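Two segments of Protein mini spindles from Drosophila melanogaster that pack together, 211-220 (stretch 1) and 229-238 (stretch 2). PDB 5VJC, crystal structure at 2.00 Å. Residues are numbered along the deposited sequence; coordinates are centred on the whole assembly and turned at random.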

# COMPACT_ATOMS: atom_id res chain seq x y z
N ALA A 211 -18.20 -7.34 -1.74
CA ALA A 211 -16.84 -7.78 -1.48
C ALA A 211 -16.85 -9.24 -1.04
O ALA A 211 -16.00 -10.02 -1.46
CB ALA A 211 -16.17 -6.90 -0.44
N VAL A 212 -17.82 -9.60 -0.21
CA VAL A 212 -17.97 -10.98 0.23
C VAL A 212 -18.10 -11.94 -0.95
O VAL A 212 -17.48 -13.00 -0.98
CB VAL A 212 -19.19 -11.16 1.14
CG1 VAL A 212 -19.35 -12.62 1.51
CG2 VAL A 212 -19.07 -10.28 2.39
N ARG A 213 -18.93 -11.54 -1.91
CA ARG A 213 -19.14 -12.27 -3.16
C ARG A 213 -17.80 -12.51 -3.85
O ARG A 213 -17.40 -13.65 -4.13
CB ARG A 213 -20.06 -11.45 -4.06
CG ARG A 213 -20.80 -12.21 -5.14
CD ARG A 213 -22.04 -11.41 -5.55
NE ARG A 213 -22.61 -10.63 -4.45
CZ ARG A 213 -22.91 -9.33 -4.51
NH1 ARG A 213 -22.69 -8.63 -5.62
NH2 ARG A 213 -23.44 -8.72 -3.45
N GLU A 214 -17.11 -11.40 -4.07
CA GLU A 214 -15.79 -11.35 -4.69
C GLU A 214 -14.79 -12.26 -3.98
O GLU A 214 -14.09 -13.04 -4.62
CB GLU A 214 -15.30 -9.90 -4.69
CG GLU A 214 -14.12 -9.61 -5.59
CD GLU A 214 -14.39 -9.95 -7.03
OE1 GLU A 214 -15.57 -9.83 -7.45
OE2 GLU A 214 -13.44 -10.35 -7.74
N ILE A 215 -14.75 -12.19 -2.65
CA ILE A 215 -13.84 -13.03 -1.86
C ILE A 215 -14.15 -14.51 -2.07
O ILE A 215 -13.24 -15.35 -2.21
CB ILE A 215 -13.92 -12.71 -0.35
CG1 ILE A 215 -13.28 -11.33 -0.06
CG2 ILE A 215 -13.22 -13.79 0.46
CD1 ILE A 215 -13.79 -10.68 1.25
N ALA A 216 -15.45 -14.84 -2.10
CA ALA A 216 -15.88 -16.24 -2.19
C ALA A 216 -15.49 -16.89 -3.53
O ALA A 216 -15.16 -18.08 -3.58
CB ALA A 216 -17.40 -16.34 -1.96
N ARG A 217 -15.49 -16.10 -4.60
CA ARG A 217 -15.05 -16.56 -5.91
C ARG A 217 -13.66 -17.19 -5.87
O ARG A 217 -13.36 -18.10 -6.65
CB ARG A 217 -15.06 -15.41 -6.92
CG ARG A 217 -16.43 -15.00 -7.40
CD ARG A 217 -16.33 -13.84 -8.38
NE ARG A 217 -17.64 -13.42 -8.89
CZ ARG A 217 -18.25 -13.98 -9.93
NH1 ARG A 217 -17.68 -15.00 -10.58
NH2 ARG A 217 -19.44 -13.53 -10.33
N GLN A 218 -12.82 -16.72 -4.95
CA GLN A 218 -11.44 -17.18 -4.85
C GLN A 218 -11.31 -18.58 -4.25
O GLN A 218 -10.23 -19.16 -4.22
CB GLN A 218 -10.61 -16.18 -4.03
CG GLN A 218 -10.62 -14.78 -4.59
CD GLN A 218 -9.90 -14.70 -5.91
OE1 GLN A 218 -8.88 -15.35 -6.11
NE2 GLN A 218 -10.44 -13.93 -6.83
N ILE A 219 -12.41 -19.11 -3.74
CA ILE A 219 -12.36 -20.41 -3.09
C ILE A 219 -12.09 -21.51 -4.12
O ILE A 219 -11.41 -22.50 -3.82
CB ILE A 219 -13.66 -20.69 -2.31
CG1 ILE A 219 -13.72 -19.79 -1.08
CG2 ILE A 219 -13.73 -22.15 -1.88
CD1 ILE A 219 -15.02 -19.90 -0.28
N SER A 220 -12.56 -21.31 -5.34
CA SER A 220 -12.38 -22.28 -6.41
C SER A 220 -11.02 -22.19 -7.10
O SER A 220 -10.77 -22.89 -8.08
CB SER A 220 -13.49 -22.12 -7.44
OG SER A 220 -13.51 -20.80 -7.96
N ALA A 229 -6.77 -19.35 1.75
CA ALA A 229 -6.90 -17.97 2.23
C ALA A 229 -8.33 -17.45 2.06
O ALA A 229 -8.84 -16.75 2.94
CB ALA A 229 -5.91 -17.06 1.50
N ALA A 230 -8.98 -17.79 0.95
CA ALA A 230 -10.34 -17.32 0.72
C ALA A 230 -11.31 -17.97 1.71
O ALA A 230 -12.23 -17.32 2.21
CB ALA A 230 -10.76 -17.59 -0.71
N LEU A 231 -11.08 -19.25 1.99
CA LEU A 231 -11.89 -19.99 2.97
C LEU A 231 -11.79 -19.37 4.35
O LEU A 231 -12.81 -19.12 4.99
CB LEU A 231 -11.45 -21.45 3.03
CG LEU A 231 -11.83 -22.31 1.82
CD1 LEU A 231 -11.16 -23.68 1.92
CD2 LEU A 231 -13.34 -22.43 1.72
N ASN A 232 -10.57 -19.13 4.81
CA ASN A 232 -10.36 -18.49 6.11
C ASN A 232 -11.05 -17.15 6.18
O ASN A 232 -11.56 -16.76 7.23
CB ASN A 232 -8.88 -18.32 6.41
CG ASN A 232 -8.23 -19.62 6.81
OD1 ASN A 232 -8.90 -20.53 7.29
ND2 ASN A 232 -6.92 -19.72 6.60
N CYS A 233 -11.09 -16.47 5.05
CA CYS A 233 -11.68 -15.14 5.03
C CYS A 233 -13.20 -15.22 5.12
O CYS A 233 -13.82 -14.43 5.84
CB CYS A 233 -11.24 -14.37 3.78
SG CYS A 233 -11.73 -12.65 3.87
N ILE A 234 -13.81 -16.16 4.40
CA ILE A 234 -15.26 -16.30 4.44
C ILE A 234 -15.70 -16.83 5.81
O ILE A 234 -16.74 -16.43 6.32
CB ILE A 234 -15.77 -17.22 3.31
CG1 ILE A 234 -15.54 -16.55 1.96
CG2 ILE A 234 -17.26 -17.52 3.45
CD1 ILE A 234 -16.19 -15.18 1.84
N VAL A 235 -14.88 -17.70 6.40
CA VAL A 235 -15.14 -18.19 7.75
C VAL A 235 -15.23 -17.03 8.75
O VAL A 235 -16.15 -16.96 9.57
CB VAL A 235 -14.04 -19.18 8.21
CG1 VAL A 235 -14.06 -19.34 9.73
CG2 VAL A 235 -14.22 -20.53 7.53
N GLN A 236 -14.29 -16.10 8.66
CA GLN A 236 -14.29 -14.94 9.52
C GLN A 236 -15.54 -14.12 9.27
O GLN A 236 -16.17 -13.60 10.21
CB GLN A 236 -13.02 -14.10 9.30
CG GLN A 236 -13.03 -12.78 10.01
CD GLN A 236 -13.07 -12.93 11.53
OE1 GLN A 236 -12.17 -13.49 12.14
NE2 GLN A 236 -14.15 -12.44 12.13
N VAL A 237 -15.93 -14.02 8.00
CA VAL A 237 -17.17 -13.34 7.69
C VAL A 237 -18.34 -14.09 8.35
O VAL A 237 -19.28 -13.47 8.85
CB VAL A 237 -17.40 -13.22 6.16
CG1 VAL A 237 -18.76 -12.66 5.87
CG2 VAL A 237 -16.33 -12.32 5.53
N PHE A 238 -18.25 -15.42 8.39
CA PHE A 238 -19.34 -16.22 8.96
C PHE A 238 -19.51 -15.94 10.46
O PHE A 238 -20.63 -15.80 10.94
CB PHE A 238 -19.11 -17.71 8.72
CG PHE A 238 -20.18 -18.59 9.32
CD1 PHE A 238 -21.51 -18.48 8.89
CD2 PHE A 238 -19.88 -19.50 10.33
CE1 PHE A 238 -22.50 -19.28 9.44
CE2 PHE A 238 -20.88 -20.29 10.88
CZ PHE A 238 -22.19 -20.18 10.43

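Helix 211-217 and helix 229-238 run in roughly opposite directions, with 147° between their N-to-C directions and axes that approach to 9.0 Å; Gln218 and Ile219 extend the contact. No hydrogen bond crosses between the two segments. The 426 Å² buried, counting both sides, is largely a matter of apolar packing, and the polar backbone groups find many of their partners within their own segment.

The apolar side-chain contacts centre on Ile234. Its CA-to-CB bond points toward the first segment, and with both chi1 and chi2 in the m well its CD1 reaches three residues there: CG2 of Ile215 at 3.6 Å, CG1 of Val212 at 4.1 Å and CB of Ala216 at 4.2 Å. A fourth neighbour, Ile219, brings its CD1 to 4.1 Å from CG1 of Ile234. Isoleucine suits this place because it offers methyl and methylene groups at several points along its length and needs no hydrogen-bonding partner.

Ile215 and Ile219, four residues apart in sequence, supply much of the opposing surface. Ile215 points toward the second segment and, besides meeting Ile234, places its CD1 3.9 Å from SG of Cys233. The thiol is small and only mildly polar, so it can pack against a methyl group much as a hydrocarbon would. Ile219 leaves its backbone sideways, but the end of its side chain comes nearer the partner. Its CG2 lies 3.6 Å from CD2 of Leu231, whose side chain likewise starts sideways and ends closer. At the other end of the contact, CG2 of Val212 and CG1 of Val237 are 4.2 Å apart, a looser meeting of two short, branched side chains.

The backbones come close at Ala230, where the small side chain fits. The CA atoms of Ile219 and Ala230 are only 5.3 Å apart, and the single methyl of Ala230, pointing toward the first segment, occupies the narrow space. Its CB lies 3.7 Å from CG1 of Ile219 and 3.6 Å from CB of Gln218. The latter contact uses the aliphatic base of the glutamine: its CA-to-CB bond points toward the second segment while its end leads away, so the amide group is kept out of the apolar packing.

Methyl groups also rest against backbone atoms. CB of Ala230 is 3.7 Å from O of Ile215, and CD1 of Ile234 is 3.8 Å from O of Val212 and 4.0 Å from N of Ala216. These are packing contacts; the polar atoms are satisfied locally. Ala216 N donates to Val212 O at 3.0 Å, pairing the two backbone atoms that Ile234 touches, and Gln218 N donates to Ile215 O at 3.1 Å. In the second segment, Ile234 N donates to Ala230 O at 2.9 Å, linking two residues that both face the partner. Away from the contact, Ser220 OG donates to Arg217 O at 3.0 Å, a use of the short serine hydroxyl to bond with nearby backbone.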